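Local structure of lipid binding protein (Grifola frondosa, 5H0Q) at residues E79-H84 with H153-G158; T89-I94 with Q98-I103; C117-T122 with D127-W132. The protein binds lipids, recognising membrane domains that contain sphingomyelin together with cholesterol. One frame throughout, in Å; residues are numbered along the deposited sequence.

Contact 1. Residues E79-H84 with H153-G158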
loop_
_atom_site.group_PDB
_atom_site.type_symbol
_atom_site.label_atom_id
_atom_site.label_comp_id
_atom_site.label_asym_id
_atom_site.label_seq_id
_atom_site.Cartn_x
_atom_site.Cartn_y
_atom_site.Cartn_z
ATOM N N GLU A 79 -11.025 -0.008 5.332
ATOM C CA GLU A 79 -11.998 -0.932 5.894
ATOM C C GLU A 79 -11.289 -2.000 6.714
ATOM O O GLU A 79 -10.319 -2.598 6.242
ATOM C CB GLU A 79 -12.820 -1.564 4.766
ATOM C CG GLU A 79 -13.926 -2.484 5.211
ATOM C CD GLU A 79 -15.097 -1.767 5.884
ATOM O OE1 GLU A 79 -15.205 -0.530 5.775
ATOM O OE2 GLU A 79 -15.922 -2.459 6.519
ATOM N N SER A 80 -11.772 -2.220 7.940
ATOM C CA SER A 80 -11.351 -3.341 8.786
ATOM C C SER A 80 -12.349 -4.475 8.644
ATOM O O SER A 80 -13.522 -4.319 9.002
ATOM C CB SER A 80 -11.268 -2.953 10.262
ATOM O OG SER A 80 -10.306 -1.953 10.478
ATOM N N PHE A 81 -11.878 -5.625 8.177
ATOM C CA PHE A 81 -12.709 -6.816 8.191
ATOM C C PHE A 81 -12.572 -7.586 9.495
ATOM O O PHE A 81 -13.567 -8.091 10.028
ATOM C CB PHE A 81 -12.353 -7.722 7.010
ATOM C CG PHE A 81 -12.449 -7.047 5.671
ATOM C CD1 PHE A 81 -13.650 -6.548 5.223
ATOM C CD2 PHE A 81 -11.338 -6.936 4.852
ATOM C CE1 PHE A 81 -13.743 -5.938 3.989
ATOM C CE2 PHE A 81 -11.422 -6.327 3.618
ATOM C CZ PHE A 81 -12.628 -5.829 3.185
ATOM N N ARG A 82 -11.348 -7.691 10.008
ATOM C CA ARG A 82 -11.078 -8.231 11.338
ATOM C C ARG A 82 -9.999 -7.358 11.941
ATOM O O ARG A 82 -9.002 -7.087 11.278
ATOM C CB ARG A 82 -10.587 -9.679 11.263
ATOM C CG ARG A 82 -11.517 -10.603 10.553
ATOM C CD ARG A 82 -10.969 -12.009 10.462
ATOM N NE ARG A 82 -11.870 -12.831 9.669
ATOM C CZ ARG A 82 -11.617 -13.295 8.451
ATOM N NH1 ARG A 82 -10.469 -13.064 7.852
ATOM N NH2 ARG A 82 -12.532 -14.010 7.821
ATOM N N GLY A 83 -10.203 -6.902 13.172
ATOM C CA GLY A 83 -9.224 -6.061 13.826
ATOM C C GLY A 83 -9.505 -4.587 13.608
ATOM O O GLY A 83 -10.638 -4.174 13.347
ATOM N N HIS A 84 -8.451 -3.784 13.715
ATOM C CA HIS A 84 -8.608 -2.343 13.676
ATOM C C HIS A 84 -7.279 -1.706 13.323
ATOM O O HIS A 84 -6.210 -2.305 13.490
ATOM C CB HIS A 84 -9.166 -1.791 14.996
ATOM C CG HIS A 84 -8.249 -1.939 16.166
ATOM N ND1 HIS A 84 -8.078 -3.130 16.836
ATOM C CD2 HIS A 84 -7.479 -1.031 16.811
ATOM C CE1 HIS A 84 -7.228 -2.956 17.831
ATOM N NE2 HIS A 84 -6.849 -1.691 17.838
ATOM N N HIS A 153 -14.909 1.176 -8.202
ATOM C CA HIS A 153 -15.160 -0.258 -8.313
ATOM C C HIS A 153 -15.595 -0.861 -6.982
ATOM O O HIS A 153 -16.449 -1.754 -6.950
ATOM C CB HIS A 153 -13.903 -0.946 -8.832
ATOM C CG HIS A 153 -14.088 -2.392 -9.152
ATOM N ND1 HIS A 153 -14.024 -3.383 -8.199
ATOM C CD2 HIS A 153 -14.321 -3.016 -10.330
ATOM C CE1 HIS A 153 -14.217 -4.557 -8.775
ATOM N NE2 HIS A 153 -14.394 -4.362 -10.067
ATOM N N TRP A 154 -14.995 -0.417 -5.879
ATOM C CA TRP A 154 -15.382 -0.903 -4.552
ATOM C C TRP A 154 -16.285 0.158 -3.953
ATOM O O TRP A 154 -15.942 1.335 -4.020
ATOM C CB TRP A 154 -14.147 -1.179 -3.646
ATOM C CG TRP A 154 -13.299 -2.279 -4.262
ATOM C CD1 TRP A 154 -13.516 -3.620 -4.176
ATOM C CD2 TRP A 154 -12.178 -2.110 -5.151
ATOM N NE1 TRP A 154 -12.605 -4.300 -4.943
ATOM C CE2 TRP A 154 -11.767 -3.400 -5.547
ATOM C CE3 TRP A 154 -11.485 -0.999 -5.646
ATOM C CZ2 TRP A 154 -10.703 -3.610 -6.418
ATOM C CZ3 TRP A 154 -10.422 -1.209 -6.492
ATOM C CH2 TRP A 154 -10.051 -2.503 -6.888
ATOM N N TRP A 155 -17.415 -0.210 -3.350
ATOM C CA TRP A 155 -17.849 -1.584 -3.131
ATOM C C TRP A 155 -18.897 -2.053 -4.144
ATOM O O TRP A 155 -19.352 -3.181 -4.082
ATOM C CB TRP A 155 -18.423 -1.720 -1.713
ATOM C CG TRP A 155 -17.457 -1.313 -0.660
ATOM C CD1 TRP A 155 -17.499 -0.190 0.113
ATOM C CD2 TRP A 155 -16.282 -2.021 -0.271
ATOM N NE1 TRP A 155 -16.416 -0.152 0.954
ATOM C CE2 TRP A 155 -15.654 -1.268 0.737
ATOM C CE3 TRP A 155 -15.694 -3.217 -0.687
ATOM C CZ2 TRP A 155 -14.479 -1.677 1.349
ATOM C CZ3 TRP A 155 -14.521 -3.616 -0.085
ATOM C CH2 TRP A 155 -13.924 -2.851 0.919
ATOM N N LYS A 156 -19.285 -1.203 -5.092
ATOM C CA LYS A 156 -20.430 -1.554 -5.931
ATOM C C LYS A 156 -20.150 -2.788 -6.792
ATOM O O LYS A 156 -21.031 -3.633 -6.974
ATOM C CB LYS A 156 -20.838 -0.356 -6.784
ATOM C CG LYS A 156 -19.798 0.131 -7.749
ATOM C CD LYS A 156 -20.400 1.107 -8.761
ATOM C CE LYS A 156 -19.319 1.820 -9.545
ATOM N NZ LYS A 156 -19.875 2.688 -10.598
ATOM N N ASN A 157 -18.936 -2.924 -7.317
ATOM C CA ASN A 157 -18.576 -4.058 -8.163
ATOM C C ASN A 157 -17.789 -5.129 -7.423
ATOM O O ASN A 157 -17.515 -6.194 -7.989
ATOM C CB ASN A 157 -17.783 -3.569 -9.369
ATOM C CG ASN A 157 -18.620 -2.704 -10.283
ATOM O OD1 ASN A 157 -19.831 -2.864 -10.347
ATOM N ND2 ASN A 157 -17.988 -1.778 -10.976
ATOM N N GLY A 158 -17.436 -4.876 -6.171
ATOM C CA GLY A 158 -16.792 -5.857 -5.325
ATOM C C GLY A 158 -17.170 -5.603 -3.882
ATOM O O GLY A 158 -16.650 -4.681 -3.250
#
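The six-membered part of the Trp155 indole meets Glu79 and Phe81 obliquely, while Trp154 CB lies over one indole face, 3.9 Å above the plane and towards the rim. At the indole edge, in its plane, sits Gly158 O, 3.1 Å from Trp155 CE3. The flat groups of 153-158 are layered: His153 ND1 lies 3.5 Å over the centre of the Trp154 ring, and Asn157 CB covers a face of the His153 ring. The contact sits on the outside of the five-stranded antiparallel sheet of a beta-sandwich, at a classic beta bulge in which Phe81 and Arg82 both face Ala115. Here the chain turns a corner at Phe81.

Trp155 follows a cis peptide bond, and its side chain is directed toward Glu79 and Phe81. Glu79 meets it with its aliphatic part, CB lying 3.8 Å from Trp155 CZ2. Its CG is anti to the backbone N (chi1 -176°), which lays it beside the same indole atom; the bend at chi2 then turns the carboxylate, 77° to the ring plane. OE2 reaches towards Lys160 NZ in a long, weak ion pair. Phe81 comes from the opposite direction to Trp155, and only the far end of its ring takes part. Leu164 of helix 160-169 packs on Phe81, and Lys160 of the same helix touches Trp155. No hydrogen bond joins the two segments, so this surface contact rests on carbon packing, with Phe81 CZ 4.0 Å from Trp155 CH2.

Contact 2. Residues T89-I94 with Q98-I103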
loop_
_atom_site.group_PDB
_atom_site.type_symbol
_atom_site.label_atom_id
_atom_site.label_comp_id
_atom_site.label_asym_id
_atom_site.label_seq_id
_atom_site.Cartn_x
_atom_site.Cartn_y
_atom_site.Cartn_z
ATOM N N THR A 89 -3.733 8.596 12.734
ATOM C CA THR A 89 -4.525 8.758 11.524
ATOM C C THR A 89 -3.691 8.438 10.291
ATOM O O THR A 89 -2.493 8.730 10.236
ATOM C CB THR A 89 -5.065 10.185 11.430
ATOM O OG1 THR A 89 -5.851 10.320 10.241
ATOM C CG2 THR A 89 -3.920 11.202 11.405
ATOM N N ARG A 90 -4.333 7.832 9.297
ATOM C CA ARG A 90 -3.662 7.525 8.045
ATOM C C ARG A 90 -3.516 8.789 7.196
ATOM O O ARG A 90 -4.276 9.752 7.327
ATOM C CB ARG A 90 -4.432 6.454 7.261
ATOM C CG ARG A 90 -4.283 5.005 7.778
ATOM C CD ARG A 90 -5.467 4.553 8.641
ATOM N NE ARG A 90 -5.224 4.739 10.057
ATOM C CZ ARG A 90 -6.178 4.783 10.977
ATOM N NH1 ARG A 90 -7.452 4.662 10.626
ATOM N NH2 ARG A 90 -5.855 4.957 12.249
ATOM N N GLU A 91 -2.515 8.780 6.321
ATOM C CA GLU A 91 -2.284 9.907 5.427
ATOM C C GLU A 91 -3.295 9.868 4.287
ATOM O O GLU A 91 -3.539 8.811 3.696
ATOM C CB GLU A 91 -0.857 9.882 4.888
ATOM C CG GLU A 91 0.186 10.256 5.924
ATOM C CD GLU A 91 0.095 11.711 6.342
ATOM O OE1 GLU A 91 -0.342 12.539 5.516
ATOM O OE2 GLU A 91 0.453 12.024 7.499
ATOM N N LYS A 92 -3.885 11.022 3.981
ATOM C CA LYS A 92 -4.910 11.071 2.947
ATOM C C LYS A 92 -4.316 11.186 1.547
ATOM O O LYS A 92 -4.966 10.798 0.572
ATOM C CB LYS A 92 -5.851 12.250 3.202
ATOM C CG LYS A 92 -7.285 11.848 3.529
ATOM C CD LYS A 92 -8.045 11.418 2.281
ATOM C CE LYS A 92 -9.041 12.483 1.831
ATOM N NZ LYS A 92 -8.397 13.799 1.559
ATOM N N ARG A 93 -3.114 11.736 1.422
ATOM C CA ARG A 93 -2.524 12.025 0.120
ATOM C C ARG A 93 -1.065 11.617 0.150
ATOM O O ARG A 93 -0.304 12.092 1.001
ATOM C CB ARG A 93 -2.634 13.513 -0.221
ATOM C CG ARG A 93 -2.069 13.878 -1.600
ATOM C CD ARG A 93 -1.879 15.365 -1.739
ATOM N NE ARG A 93 -1.386 15.769 -3.068
ATOM C CZ ARG A 93 -0.103 15.792 -3.421
ATOM N NH1 ARG A 93 0.827 15.403 -2.561
ATOM N NH2 ARG A 93 0.255 16.185 -4.638
ATOM N N ILE A 94 -0.673 10.755 -0.781
ATOM C CA ILE A 94 0.699 10.287 -0.901
ATOM C C ILE A 94 1.235 10.756 -2.252
ATOM O O ILE A 94 0.715 10.353 -3.303
ATOM C CB ILE A 94 0.795 8.760 -0.783
ATOM C CG1 ILE A 94 0.068 8.251 0.480
ATOM C CG2 ILE A 94 2.263 8.360 -0.807
ATOM C CD1 ILE A 94 -0.100 6.793 0.509
ATOM N N GLN A 98 6.714 9.182 -2.540
ATOM C CA GLN A 98 6.521 9.180 -1.104
ATOM C C GLN A 98 6.032 7.826 -0.609
ATOM O O GLN A 98 5.425 7.044 -1.344
ATOM C CB GLN A 98 5.557 10.283 -0.670
ATOM C CG GLN A 98 6.132 11.646 -0.983
ATOM C CD GLN A 98 5.330 12.768 -0.409
ATOM O OE1 GLN A 98 4.128 12.815 -0.581
ATOM N NE2 GLN A 98 5.986 13.667 0.321
ATOM N N TRP A 99 6.366 7.552 0.652
ATOM C CA TRP A 99 5.905 6.399 1.421
ATOM C C TRP A 99 4.913 6.824 2.495
ATOM O O TRP A 99 5.011 7.928 3.048
ATOM C CB TRP A 99 7.067 5.723 2.184
ATOM C CG TRP A 99 8.183 5.150 1.390
ATOM C CD1 TRP A 99 9.261 5.805 0.895
ATOM C CD2 TRP A 99 8.331 3.777 1.022
ATOM N NE1 TRP A 99 10.087 4.921 0.238
ATOM C CE2 TRP A 99 9.529 3.670 0.298
ATOM C CE3 TRP A 99 7.554 2.628 1.232
ATOM C CZ2 TRP A 99 9.985 2.458 -0.208
ATOM C CZ3 TRP A 99 8.003 1.428 0.725
ATOM C CH2 TRP A 99 9.204 1.357 0.011
ATOM N N THR A 100 3.990 5.921 2.844
ATOM C CA THR A 100 3.351 6.000 4.141
ATOM C C THR A 100 3.459 4.650 4.844
ATOM O O THR A 100 3.722 3.616 4.226
ATOM C CB THR A 100 1.910 6.463 4.033
ATOM O OG1 THR A 100 1.446 6.821 5.332
ATOM C CG2 THR A 100 1.009 5.397 3.425
ATOM N N VAL A 101 3.300 4.683 6.165
ATOM C CA VAL A 101 3.421 3.500 7.006
ATOM C C VAL A 101 2.290 3.519 8.015
ATOM O O VAL A 101 1.987 4.561 8.604
ATOM C CB VAL A 101 4.781 3.453 7.735
ATOM C CG1 VAL A 101 4.853 2.238 8.656
ATOM C CG2 VAL A 101 5.905 3.429 6.713
ATOM N N PHE A 102 1.691 2.360 8.249
ATOM C CA PHE A 102 0.696 2.253 9.298
ATOM C C PHE A 102 0.653 0.820 9.801
ATOM O O PHE A 102 1.176 -0.100 9.168
ATOM C CB PHE A 102 -0.689 2.699 8.799
ATOM C CG PHE A 102 -1.257 1.845 7.681
ATOM C CD1 PHE A 102 -2.003 0.715 7.961
ATOM C CD2 PHE A 102 -1.067 2.191 6.358
ATOM C CE1 PHE A 102 -2.521 -0.073 6.941
ATOM C CE2 PHE A 102 -1.602 1.426 5.336
ATOM C CZ PHE A 102 -2.326 0.288 5.635
ATOM N N ILE A 103 0.025 0.647 10.960
ATOM C CA ILE A 103 -0.201 -0.668 11.523
ATOM C C ILE A 103 -1.688 -0.982 11.473
ATOM O O ILE A 103 -2.543 -0.107 11.606
ATOM C CB ILE A 103 0.364 -0.762 12.964
ATOM C CG1 ILE A 103 0.248 -2.190 13.500
ATOM C CG2 ILE A 103 -0.339 0.186 13.906
ATOM C CD1 ILE A 103 0.943 -2.417 14.828
HETATM O O HOH W 1 -0.186 6.585 9.069
HETATM O O HOH W 2 -0.948 6.393 6.275
#
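Gln98 begins the contact by packing against Ile94: its CB lies 3.8 Å from Ile94 CG2, and the same methyl rests on the Gln98 carbonyl. Both ends of the Gln98 amide are bonded, OE1 by Gly95 N and NE2 to Gly4 O. Trp99 turns its indole the other way, to Tyr66 and helix 41-55. Thr100 faces 89-94 again. Its CG2 meets Ile94 CD1 at 3.4 Å, tighter than normal van der Waals contact, the two side chains crossing at about a right angle. This pair lies in the interior of a beta-sandwich: strand 93-94 is an outermost strand of one sheet and 99-105 belongs to the other, so the chain passes from sheet to sheet in a few residues.

With OG1 anti to the backbone N (chi1 -166°), the Thr100 hydroxyl comes beside Glu91 CG and takes a hydrogen bond from a water, 2.6 Å from OG1. That water accepts from Glu91 N at 2.9 Å, and Met1 O is a further partner of OG1. Val101 takes part through its carbonyl, which accepts from a second water that also donates weakly to Thr89 O. Phe102 then meets the aliphatic part of Arg90, with Arg90 CG 4.4 Å from Phe102 CG; the guanidinium NH1 forms a salt bridge with Glu78, and NH2 bonds to His88 O.

Contact 3. Residues C117-T122 with D127-W132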
loop_
_atom_site.group_PDB
_atom_site.type_symbol
_atom_site.label_atom_id
_atom_site.label_comp_id
_atom_site.label_asym_id
_atom_site.label_seq_id
_atom_site.Cartn_x
_atom_site.Cartn_y
_atom_site.Cartn_z
ATOM N N CYS A 117 -8.235 -3.401 4.413
ATOM C CA CYS A 117 -7.771 -2.875 3.142
ATOM C C CYS A 117 -7.778 -1.360 3.160
ATOM O O CYS A 117 -8.410 -0.720 4.009
ATOM C CB CYS A 117 -8.629 -3.401 2.000
ATOM S SG CYS A 117 -10.308 -2.661 1.955
ATOM N N ILE A 118 -7.007 -0.804 2.246
ATOM C CA ILE A 118 -7.066 0.606 1.906
ATOM C C ILE A 118 -7.215 0.671 0.398
ATOM O O ILE A 118 -6.626 -0.141 -0.320
ATOM C CB ILE A 118 -5.820 1.394 2.374
ATOM C CG1 ILE A 118 -5.726 1.338 3.897
ATOM C CG2 ILE A 118 -5.936 2.856 1.941
ATOM C CD1 ILE A 118 -4.644 2.209 4.483
ATOM N N VAL A 119 -8.021 1.612 -0.070
ATOM C CA VAL A 119 -8.240 1.837 -1.494
ATOM C C VAL A 119 -7.746 3.238 -1.797
ATOM O O VAL A 119 -8.226 4.214 -1.198
ATOM C CB VAL A 119 -9.713 1.684 -1.897
ATOM C CG1 VAL A 119 -9.861 1.986 -3.384
ATOM C CG2 VAL A 119 -10.216 0.299 -1.595
ATOM N N TYR A 120 -6.771 3.340 -2.693
ATOM C CA TYR A 120 -6.228 4.623 -3.116
ATOM C C TYR A 120 -6.715 4.967 -4.518
ATOM O O TYR A 120 -6.732 4.107 -5.401
ATOM C CB TYR A 120 -4.691 4.612 -3.127
ATOM C CG TYR A 120 -4.036 4.510 -1.766
ATOM C CD1 TYR A 120 -4.048 5.588 -0.896
ATOM C CD2 TYR A 120 -3.449 3.330 -1.349
ATOM C CE1 TYR A 120 -3.466 5.490 0.368
ATOM C CE2 TYR A 120 -2.860 3.234 -0.099
ATOM C CZ TYR A 120 -2.890 4.313 0.742
ATOM O OH TYR A 120 -2.308 4.188 1.973
ATOM N N GLY A 121 -7.039 6.236 -4.735
ATOM C CA GLY A 121 -7.415 6.731 -6.050
ATOM C C GLY A 121 -6.264 7.459 -6.719
ATOM O O GLY A 121 -5.503 8.169 -6.067
ATOM N N THR A 122 -6.188 7.323 -8.037
ATOM C CA THR A 122 -5.189 7.999 -8.849
ATOM C C THR A 122 -5.808 9.169 -9.597
ATOM O O THR A 122 -7.023 9.315 -9.687
ATOM C CB THR A 122 -4.561 7.033 -9.855
ATOM O OG1 THR A 122 -5.534 6.699 -10.872
ATOM C CG2 THR A 122 -4.011 5.778 -9.164
ATOM N N ASP A 127 -8.781 3.170 -9.084
ATOM C CA ASP A 127 -8.685 2.873 -7.667
ATOM C C ASP A 127 -7.837 1.629 -7.496
ATOM O O ASP A 127 -7.953 0.668 -8.276
ATOM C CB ASP A 127 -10.056 2.646 -7.029
ATOM C CG ASP A 127 -10.766 3.935 -6.679
ATOM O OD1 ASP A 127 -10.146 5.007 -6.752
ATOM O OD2 ASP A 127 -11.960 3.873 -6.329
ATOM N N ILE A 128 -7.003 1.648 -6.458
ATOM C CA ILE A 128 -6.125 0.535 -6.168
ATOM C C ILE A 128 -6.546 -0.034 -4.828
ATOM O O ILE A 128 -6.357 0.622 -3.799
ATOM C CB ILE A 128 -4.661 0.957 -6.121
ATOM C CG1 ILE A 128 -4.248 1.642 -7.411
ATOM C CG2 ILE A 128 -3.806 -0.277 -5.858
ATOM C CD1 ILE A 128 -2.915 2.349 -7.346
ATOM N N PHE A 129 -7.055 -1.263 -4.835
ATOM C CA PHE A 129 -7.368 -1.996 -3.610
ATOM C C PHE A 129 -6.100 -2.658 -3.081
ATOM O O PHE A 129 -5.429 -3.385 -3.811
ATOM C CB PHE A 129 -8.435 -3.044 -3.921
ATOM C CG PHE A 129 -8.809 -3.936 -2.766
ATOM C CD1 PHE A 129 -8.002 -5.003 -2.417
ATOM C CD2 PHE A 129 -9.987 -3.742 -2.067
ATOM C CE1 PHE A 129 -8.340 -5.845 -1.372
ATOM C CE2 PHE A 129 -10.343 -4.592 -1.018
ATOM C CZ PHE A 129 -9.519 -5.654 -0.681
ATOM N N SER A 130 -5.766 -2.397 -1.812
ATOM C CA SER A 130 -4.617 -3.019 -1.175
ATOM C C SER A 130 -5.094 -3.664 0.116
ATOM O O SER A 130 -5.445 -2.965 1.070
ATOM C CB SER A 130 -3.529 -1.990 -0.914
ATOM O OG SER A 130 -3.166 -1.360 -2.130
ATOM N N GLY A 131 -5.108 -4.986 0.134
ATOM C CA GLY A 131 -5.676 -5.717 1.240
ATOM C C GLY A 131 -4.710 -6.717 1.845
ATOM O O GLY A 131 -3.798 -7.218 1.192
ATOM N N TRP A 132 -4.961 -7.027 3.104
ATOM C CA TRP A 132 -4.163 -7.996 3.824
ATOM C C TRP A 132 -5.098 -8.885 4.618
ATOM O O TRP A 132 -6.221 -8.514 4.950
ATOM C CB TRP A 132 -3.142 -7.300 4.748
ATOM C CG TRP A 132 -3.834 -6.377 5.730
ATOM C CD1 TRP A 132 -4.317 -6.697 6.970
ATOM C CD2 TRP A 132 -4.195 -5.021 5.499
ATOM N NE1 TRP A 132 -4.922 -5.600 7.539
ATOM C CE2 TRP A 132 -4.881 -4.566 6.642
ATOM C CE3 TRP A 132 -4.002 -4.133 4.426
ATOM C CZ2 TRP A 132 -5.365 -3.267 6.744
ATOM C CZ3 TRP A 132 -4.443 -2.862 4.546
ATOM C CH2 TRP A 132 -5.142 -2.437 5.681
#
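Strands 117-121 and 127-132 run antiparallel at 161°, joined by paired backbone hydrogen bonds between Ile118 and Ser130 and between Tyr120 and Ile128, the shortest being Ile128 N to Tyr120 O at 2.7 Å. CA-H...O contacts reinforce the ladder, as from Val119 CA to Ile128 O (3.2 Å).

On one face, Cys117, Val119, Asp127 and Phe129 pack together. Phe129 has CG anti to the backbone N (chi1 177°), which lays its ring beside Cys117: CB sits over a ring face in a CH-pi contact, 4.0 Å from the centroid, and SG approaches obliquely, 3.5 Å from Phe129 CE2. Val119 CG2 borders the same ring, while its CG1 meets Asp127 CB at 3.7 Å. The carboxylate of the buried Asp127 has partners beyond the hairpin: OD2 accepts a hydrogen bond from Gly152 N and forms a salt bridge with Lys76 NZ.

Trp132 folds its indole back over the backbone of Cys117, placing Cys117 N 3.5 Å above one ring face, towards the rim. On the other face of the sheet Ile118, Tyr120, Ile128 and Ser130 point inward, Ser130 OG bonding to Tyr200 OH. The whole is a beta hairpin within the five-stranded antiparallel sheet of a beta-sandwich.

Contact 3 lies between the other two: Trp154 and Trp155 of contact 1 pack on one face of its hairpin, with Glu79 on the neighbouring strand, and contact 2 meets the other face. Contact 1 is about 10 Å away, centre to centre, and adjoins it through Glu79 O to Cys117 N, a probable hydrogen bond of 2.9 Å, and through Trp155 CH2 on Cys117 SG at 3.8 Å. Contact 2, about 12 Å from contact 3 between centres, closes onto the inner face: Phe102 CZ touches Ile118 CD1 at 3.2 Å, and Ile94 CD1 meets Tyr120 CE1. Contacts 1 and 2 do not touch, their nearest atoms being about 5 Å apart, yet both reach the same five-stranded sheet through neighbouring strands 73-80 and 93-94.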